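Local atomic coordinates of Peptide/nickel transport system substrate-binding protein (Listeria monocytogenes serotype 1/2a, PDB entry 5KZT), a protein that binds a peptide as an OppA-type extracellular solute-binding protein and probably hands it to a membrane transporter for uptake. Residues F288-K291 with N292-K295; Q387-L390 with Q391-D395; D442-Q445 with N446-S449. All coordinates share one frame; numbering follows the deposited sequence.

Contact 1 of 3, residues F288-K291 with N292-K295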
loop_
_atom_site.group_PDB
_atom_site.type_symbol
_atom_site.label_atom_id
_atom_site.label_comp_id
_atom_site.label_asym_id
_atom_site.label_seq_id
_atom_site.Cartn_x
_atom_site.Cartn_y
_atom_site.Cartn_z
ATOM N N PHE A 288 5.850 -2.343 -25.054
ATOM C CA PHE A 288 4.689 -1.739 -24.429
ATOM C C PHE A 288 4.655 -0.225 -24.586
ATOM O O PHE A 288 3.716 0.400 -24.130
ATOM C CB PHE A 288 4.593 -2.143 -22.958
ATOM C CG PHE A 288 4.383 -3.607 -22.751
ATOM C CD1 PHE A 288 3.271 -4.234 -23.277
ATOM C CD2 PHE A 288 5.269 -4.355 -21.981
ATOM C CE1 PHE A 288 3.067 -5.582 -23.086
ATOM C CE2 PHE A 288 5.068 -5.708 -21.783
ATOM C CZ PHE A 288 3.955 -6.325 -22.327
ATOM N N ALA A 289 5.675 0.368 -25.216
ATOM C CA ALA A 289 5.565 1.729 -25.720
ATOM C C ALA A 289 4.486 1.828 -26.821
ATOM O O ALA A 289 3.956 2.899 -27.064
ATOM C CB ALA A 289 6.917 2.223 -26.231
ATOM N N ASN A 290 4.165 0.700 -27.461
ATOM C CA ASN A 290 3.072 0.598 -28.439
ATOM C C ASN A 290 1.745 0.302 -27.749
ATOM O O ASN A 290 1.605 -0.736 -27.103
ATOM C CB ASN A 290 3.377 -0.504 -29.449
ATOM C CG ASN A 290 2.326 -0.601 -30.539
ATOM O OD1 ASN A 290 1.222 -1.077 -30.296
ATOM N ND2 ASN A 290 2.660 -0.148 -31.733
ATOM N N LYS A 291 0.773 1.198 -27.933
ATOM C CA LYS A 291 -0.522 1.113 -27.264
ATOM C C LYS A 291 -1.300 -0.108 -27.686
ATOM O O LYS A 291 -1.996 -0.713 -26.867
ATOM C CB LYS A 291 -1.379 2.328 -27.591
ATOM C CG LYS A 291 -2.546 2.539 -26.630
ATOM C CD LYS A 291 -3.838 2.939 -27.305
ATOM C CE LYS A 291 -3.739 4.208 -28.123
ATOM N NZ LYS A 291 -4.026 5.422 -27.310
ATOM N N ASN A 292 -1.236 -0.441 -28.981
ATOM C CA ASN A 292 -1.931 -1.626 -29.445
ATOM C C ASN A 292 -1.441 -2.888 -28.741
ATOM O O ASN A 292 -2.250 -3.766 -28.451
ATOM C CB ASN A 292 -1.814 -1.793 -30.950
ATOM C CG ASN A 292 -2.905 -1.064 -31.693
ATOM O OD1 ASN A 292 -4.070 -1.094 -31.296
ATOM N ND2 ASN A 292 -2.541 -0.430 -32.780
ATOM N N ILE A 293 -0.137 -2.964 -28.468
ATOM C CA ILE A 293 0.439 -4.105 -27.756
ATOM C C ILE A 293 -0.043 -4.149 -26.295
ATOM O O ILE A 293 -0.383 -5.238 -25.806
ATOM C CB ILE A 293 1.979 -4.106 -27.856
ATOM C CG1 ILE A 293 2.429 -4.206 -29.333
ATOM C CG2 ILE A 293 2.609 -5.205 -27.007
ATOM C CD1 ILE A 293 1.950 -5.435 -30.076
ATOM N N ARG A 294 -0.094 -2.991 -25.622
ATOM C CA ARG A 294 -0.677 -2.907 -24.265
ATOM C C ARG A 294 -2.129 -3.416 -24.251
ATOM O O ARG A 294 -2.516 -4.206 -23.378
ATOM C CB ARG A 294 -0.637 -1.464 -23.720
ATOM C CG ARG A 294 0.775 -0.924 -23.518
ATOM C CD ARG A 294 0.789 0.276 -22.606
ATOM N NE ARG A 294 0.056 1.435 -23.120
ATOM C CZ ARG A 294 0.519 2.340 -23.983
ATOM N NH1 ARG A 294 1.730 2.235 -24.542
ATOM N NH2 ARG A 294 -0.264 3.367 -24.321
ATOM N N LYS A 295 -2.906 -2.948 -25.233
ATOM C CA LYS A 295 -4.324 -3.303 -25.379
ATOM C C LYS A 295 -4.497 -4.806 -25.616
ATOM O O LYS A 295 -5.427 -5.405 -25.090
ATOM C CB LYS A 295 -4.965 -2.506 -26.532
ATOM C CG LYS A 295 -6.464 -2.734 -26.688
ATOM C CD LYS A 295 -7.073 -1.913 -27.819
ATOM C CE LYS A 295 -7.259 -0.445 -27.449
ATOM N NZ LYS A 295 -8.287 -0.284 -26.384
HETATM O O HOH W 1 2.835 5.185 -25.303
#
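Arg294 NH1 is gripped by two partners: it donates to Phe288 O across 2.7 Å, with that oxygen practically in the guanidinium plane, and it also donates to a water that in turn donates a hydrogen bond to Ala289 O. The sharp bend at chi3 (-63°) turns the guanidinium back toward the residues that precede the helix. Lys291 CA sits 3.5 Å above one face of the Arg294 guanidinium, displaced toward its rim. The other two nitrogens are taken as well, NE by Val489 O and NH2 by Asp488 O, so this buried charge is surrounded by carbonyl oxygens. Arginine suits the place because its donors fan out in several directions within one plane. Asn290 is the N-cap. Its CG stands anti to the backbone N (chi1 -176°), which lets Asn290 OD1 accept from Ile293 N at 3.0 Å; this is the straighter bond at the helix start, that from Ile293 N to Asn290 O being weak. The short amide side chain of asparagine has the right reach for this. Regular helical bonding then begins, with Arg294 N bound to Asn290 O (3.2 Å) and Lys295 N to Lys291 O (2.9 Å). Glu361 OE1 accepts from both Asn290 ND2 and Asn292 ND2, fixing the cap's amide from the other end. On the buried side, Ile293 CG2 meets Phe288 CD1 at 3.9 Å, the two side chains crossing at about a right angle. Helix 291-299 thus starts wedged against helix 348-362, where Asn292 and Lys295 touch Ala354 and Ile293 touches Leu362, while Ile293 and Phe288 rest on strand 367-374 and the Phe288 ring meets Phe277 of strand 264-277 and Phe420 of strand 420-425.

Contact 2 of 3, residues Q387-L390 with Q391-D395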
loop_
_atom_site.group_PDB
_atom_site.type_symbol
_atom_site.label_atom_id
_atom_site.label_comp_id
_atom_site.label_asym_id
_atom_site.label_seq_id
_atom_site.Cartn_x
_atom_site.Cartn_y
_atom_site.Cartn_z
ATOM N N GLN A 387 0.325 -16.436 -18.149
ATOM C CA GLN A 387 1.136 -16.958 -19.259
ATOM C C GLN A 387 0.259 -17.786 -20.224
ATOM O O GLN A 387 0.278 -17.562 -21.447
ATOM C CB GLN A 387 2.291 -17.797 -18.722
ATOM C CG GLN A 387 3.117 -18.560 -19.765
ATOM C CD GLN A 387 4.187 -19.424 -19.121
ATOM O OE1 GLN A 387 3.893 -20.406 -18.431
ATOM N NE2 GLN A 387 5.431 -19.087 -19.371
ATOM N N ASP A 388 -0.492 -18.730 -19.657
ATOM C CA ASP A 388 -1.440 -19.570 -20.418
ATOM C C ASP A 388 -2.412 -18.714 -21.251
ATOM O O ASP A 388 -2.568 -18.950 -22.453
ATOM C CB ASP A 388 -2.125 -20.610 -19.474
ATOM C CG ASP A 388 -3.676 -20.675 -19.585
ATOM O OD1 ASP A 388 -4.184 -21.201 -20.608
ATOM O OD2 ASP A 388 -4.376 -20.260 -18.587
ATOM N N GLN A 389 -3.006 -17.693 -20.629
ATOM C CA GLN A 389 -4.018 -16.858 -21.277
ATOM C C GLN A 389 -3.442 -16.079 -22.456
ATOM O O GLN A 389 -3.963 -16.133 -23.582
ATOM C CB GLN A 389 -4.629 -15.890 -20.269
ATOM C CG GLN A 389 -5.488 -16.570 -19.213
ATOM C CD GLN A 389 -6.891 -16.868 -19.690
ATOM O OE1 GLN A 389 -7.574 -15.997 -20.227
ATOM N NE2 GLN A 389 -7.338 -18.101 -19.494
ATOM N N LEU A 390 -2.337 -15.404 -22.203
ATOM C CA LEU A 390 -1.724 -14.571 -23.217
ATOM C C LEU A 390 -1.147 -15.412 -24.368
ATOM O O LEU A 390 -1.359 -15.076 -25.537
ATOM C CB LEU A 390 -0.660 -13.675 -22.593
ATOM C CG LEU A 390 -1.163 -12.708 -21.523
ATOM C CD1 LEU A 390 0.023 -11.990 -20.897
ATOM C CD2 LEU A 390 -2.200 -11.731 -22.053
ATOM N N GLN A 391 -0.452 -16.509 -24.051
ATOM C CA GLN A 391 0.163 -17.336 -25.107
ATOM C C GLN A 391 -0.873 -18.013 -26.007
ATOM O O GLN A 391 -0.726 -17.991 -27.242
ATOM C CB GLN A 391 1.164 -18.337 -24.528
ATOM C CG GLN A 391 2.417 -17.642 -23.988
ATOM C CD GLN A 391 3.485 -18.568 -23.425
ATOM O OE1 GLN A 391 4.599 -18.126 -23.165
ATOM N NE2 GLN A 391 3.154 -19.841 -23.218
ATOM N N LYS A 392 -1.931 -18.571 -25.424
ATOM C CA LYS A 392 -2.954 -19.230 -26.240
ATOM C C LYS A 392 -3.729 -18.234 -27.112
ATOM O O LYS A 392 -4.123 -18.580 -28.214
ATOM C CB LYS A 392 -3.915 -20.069 -25.390
ATOM C CG LYS A 392 -5.047 -19.292 -24.735
ATOM C CD LYS A 392 -6.007 -20.205 -23.995
ATOM C CE LYS A 392 -7.102 -19.391 -23.327
ATOM N NZ LYS A 392 -7.752 -20.205 -22.269
ATOM N N ASN A 393 -3.949 -17.017 -26.612
ATOM C CA ASN A 393 -4.794 -16.021 -27.293
ATOM C C ASN A 393 -4.049 -15.147 -28.323
ATOM O O ASN A 393 -4.670 -14.682 -29.275
ATOM C CB ASN A 393 -5.515 -15.112 -26.275
ATOM C CG ASN A 393 -6.644 -15.829 -25.520
ATOM O OD1 ASN A 393 -7.286 -16.714 -26.053
ATOM N ND2 ASN A 393 -6.910 -15.404 -24.289
ATOM N N LEU A 394 -2.744 -14.936 -28.125
ATOM C CA LEU A 394 -1.963 -14.020 -28.939
ATOM C C LEU A 394 -0.792 -14.733 -29.638
ATOM O O LEU A 394 0.300 -14.857 -29.076
ATOM C CB LEU A 394 -1.450 -12.876 -28.063
ATOM C CG LEU A 394 -2.494 -12.038 -27.326
ATOM C CD1 LEU A 394 -1.771 -10.927 -26.597
ATOM C CD2 LEU A 394 -3.533 -11.452 -28.271
ATOM N N ASP A 395 -1.026 -15.161 -30.880
ATOM C CA ASP A 395 -0.076 -15.984 -31.655
ATOM C C ASP A 395 1.235 -15.246 -31.866
ATOM O O ASP A 395 1.235 -14.111 -32.343
ATOM C CB ASP A 395 -0.653 -16.342 -33.032
ATOM C CG ASP A 395 -1.899 -17.229 -32.963
ATOM O OD1 ASP A 395 -2.146 -17.886 -31.936
ATOM O OD2 ASP A 395 -2.643 -17.271 -33.965
HETATM O O HOH W 2 -9.028 -16.519 -22.569
HETATM O O HOH W 3 -9.901 -18.990 -19.885
#
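Gln387 sends CG anti to its own nitrogen (chi1 172°), whereas Gln391 turns CG anti to the carbonyl carbon (chi1 -69°); both chains then run extended, side by side and pointing the same way. Gln391 CD lies 3.7 Å from Gln387 CG, and the two amides are only modestly twisted against each other. Each amide uses a different end on one strand residue: Gln387 NE2 donates to Val399 O, and Gln391 OE1 accepts from Val399 N. Glutamine suits both places, being long enough to reach the strand and able to offer either polarity. On another side of the helix, Gln389 and Asn393 also run alongside each other, but their amide planes stand 85° apart. A water joins them, donating to Gln389 OE1 (2.8 Å) and accepting from Asn393 ND2 (2.9 Å), while Asp302 N and Ala300 O supply further partners to these same two atoms. Lys392 stretches outward beside Asp388, its NZ 4.1 Å from Asp388 OD1, too far for a salt bridge. The last turn closes with Leu394 N on Leu390 O at 2.9 Å. Both leucines pack on Ile297, and leucine suits these buried places because its branched apolar end fills the interface between the helices. Helix 377-393 connects parallel strands 367-374 and 397-404 in a beta-alpha-beta crossover, with Gln387 and Gln391 turned to the second strand and the leucines to helix 291-299.

Contact 3 of 3, residues D442-Q445 with N446-S449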
loop_
_atom_site.group_PDB
_atom_site.type_symbol
_atom_site.label_atom_id
_atom_site.label_comp_id
_atom_site.label_asym_id
_atom_site.label_seq_id
_atom_site.Cartn_x
_atom_site.Cartn_y
_atom_site.Cartn_z
ATOM N N ASP A 442 6.169 11.013 -14.296
ATOM C CA ASP A 442 7.347 10.950 -13.438
ATOM C C ASP A 442 7.029 10.724 -11.944
ATOM O O ASP A 442 7.902 10.927 -11.090
ATOM C CB ASP A 442 8.248 12.192 -13.626
ATOM C CG ASP A 442 8.876 12.274 -15.008
ATOM O OD1 ASP A 442 9.266 11.231 -15.567
ATOM O OD2 ASP A 442 9.005 13.403 -15.533
ATOM N N GLY A 443 5.812 10.284 -11.634
ATOM C CA GLY A 443 5.450 10.016 -10.257
ATOM C C GLY A 443 6.258 8.848 -9.710
ATOM O O GLY A 443 6.583 7.891 -10.442
ATOM N N ALA A 444 6.571 8.898 -8.419
ATOM C CA ALA A 444 7.414 7.855 -7.806
ATOM C C ALA A 444 6.792 6.455 -7.796
ATOM O O ALA A 444 7.525 5.467 -7.692
ATOM C CB ALA A 444 7.821 8.255 -6.394
ATOM N N GLN A 445 5.463 6.371 -7.885
ATOM C CA GLN A 445 4.742 5.107 -8.070
ATOM C C GLN A 445 4.241 4.828 -9.488
ATOM O O GLN A 445 3.470 3.891 -9.697
ATOM C CB GLN A 445 3.568 5.043 -7.079
ATOM C CG GLN A 445 3.987 4.953 -5.609
ATOM C CD GLN A 445 4.806 3.713 -5.291
ATOM O OE1 GLN A 445 4.788 2.712 -6.018
ATOM N NE2 GLN A 445 5.543 3.774 -4.215
ATOM N N ASN A 446 4.694 5.611 -10.463
ATOM C CA ASN A 446 4.353 5.410 -11.880
ATOM C C ASN A 446 5.303 4.326 -12.398
ATOM O O ASN A 446 4.896 3.174 -12.524
ATOM C CB ASN A 446 4.466 6.738 -12.644
ATOM C CG ASN A 446 4.159 6.619 -14.128
ATOM O OD1 ASN A 446 4.516 5.649 -14.800
ATOM N ND2 ASN A 446 3.547 7.648 -14.659
ATOM N N ARG A 447 6.567 4.691 -12.651
ATOM C CA ARG A 447 7.622 3.737 -13.031
ATOM C C ARG A 447 7.297 2.911 -14.273
ATOM O O ARG A 447 7.686 1.754 -14.389
ATOM C CB ARG A 447 7.958 2.806 -11.849
ATOM C CG ARG A 447 8.290 3.527 -10.562
ATOM C CD ARG A 447 9.551 4.369 -10.689
ATOM N NE ARG A 447 9.804 5.110 -9.451
ATOM C CZ ARG A 447 10.696 6.089 -9.293
ATOM N NH1 ARG A 447 11.476 6.502 -10.302
ATOM N NH2 ARG A 447 10.796 6.676 -8.101
ATOM N N MET A 448 6.561 3.521 -15.188
ATOM C CA MET A 448 6.224 2.898 -16.444
ATOM C C MET A 448 6.636 3.772 -17.618
ATOM O O MET A 448 6.467 3.353 -18.760
ATOM C CB MET A 448 4.711 2.685 -16.490
ATOM C CG MET A 448 4.226 1.659 -15.497
ATOM S SD MET A 448 2.467 1.331 -15.669
ATOM C CE MET A 448 1.724 2.950 -15.628
ATOM N N SER A 449 7.176 4.966 -17.342
ATOM C CA SER A 449 7.311 6.033 -18.340
ATOM C C SER A 449 5.983 6.308 -19.054
ATOM O O SER A 449 5.941 6.580 -20.258
ATOM C CB SER A 449 8.460 5.748 -19.319
ATOM O OG SER A 449 9.699 5.696 -18.634
HETATM O O HOH W 4 7.999 7.275 -12.533
#
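Gly443 O accepts from Asn446 N at 3.0 Å, closing a type I beta turn with Ala444 and Gln445 at its centre, and an Asx turn follows directly at Asn446. The side chain of Arg447 folds back over the first turn. From CB the chain bends at chi2 (-64°), bringing Arg447 CG to 3.5 Å from Ala444 O and carrying CD past the same oxygen. Arg447 NE then donates to Ala444 O across 2.9 Å; the bond is bent (139°) and arrives from above the carbonyl plane. Beyond it, Arg447 CZ is 3.6 Å from the same Ala444 O, which lies near the edge of the guanidinium, and NH2 at the tip comes within 3.8 Å of Ala444 CB. A small residue here allows the guanidinium to settle close to the turn. Ala444 O has a second donor in Gln414 NE2, from helix 406-414, so this turn carbonyl is held from two residues. Arg447 itself has left-handed backbone angles, and its N is bridged to Gly443 O by a water that donates to that oxygen and accepts from Arg447 N. Gln445, at the third position of the turn, is buried; its NE2 donates to Asp34 OD2, and its side chain packs against an acidic side chain of the bound peptide, which places the turn beside the binding site. Asparagine suits position 446 because one short amide can serve several backbone groups. Its ND2 donates to Val440 O before the turn and Tyr450 O after it, linking the chain on both sides of Asn446. Asn446 CG is anti to the backbone N (chi1 179°), and Asn446 OD1, turned along the chain, accepts from Met448 N at 3.0 Å.

In the fold
Along the chain the contacts come in series, 1 then 2 then 3, and none touches another. Centres of contacts 1 and 2 are about 16 Å apart, of 1 and 3 about 17 Å, and of 2 and 3 about 28 Å. Helix 291-299 joins the first two: contact 1 forms its start, and leucines of contact 2 pack farther along it, with helix 348-362 bordering both. Contact 3 shares strand 264-277 of the mixed sheet with contact 1, through Lys276 and Phe277. Contact 1 at its helix start and contact 2 at the end of helix 377-393 therefore lie among the helices packed on the sheet, whereas contact 3 is a loop reaching the bound peptide.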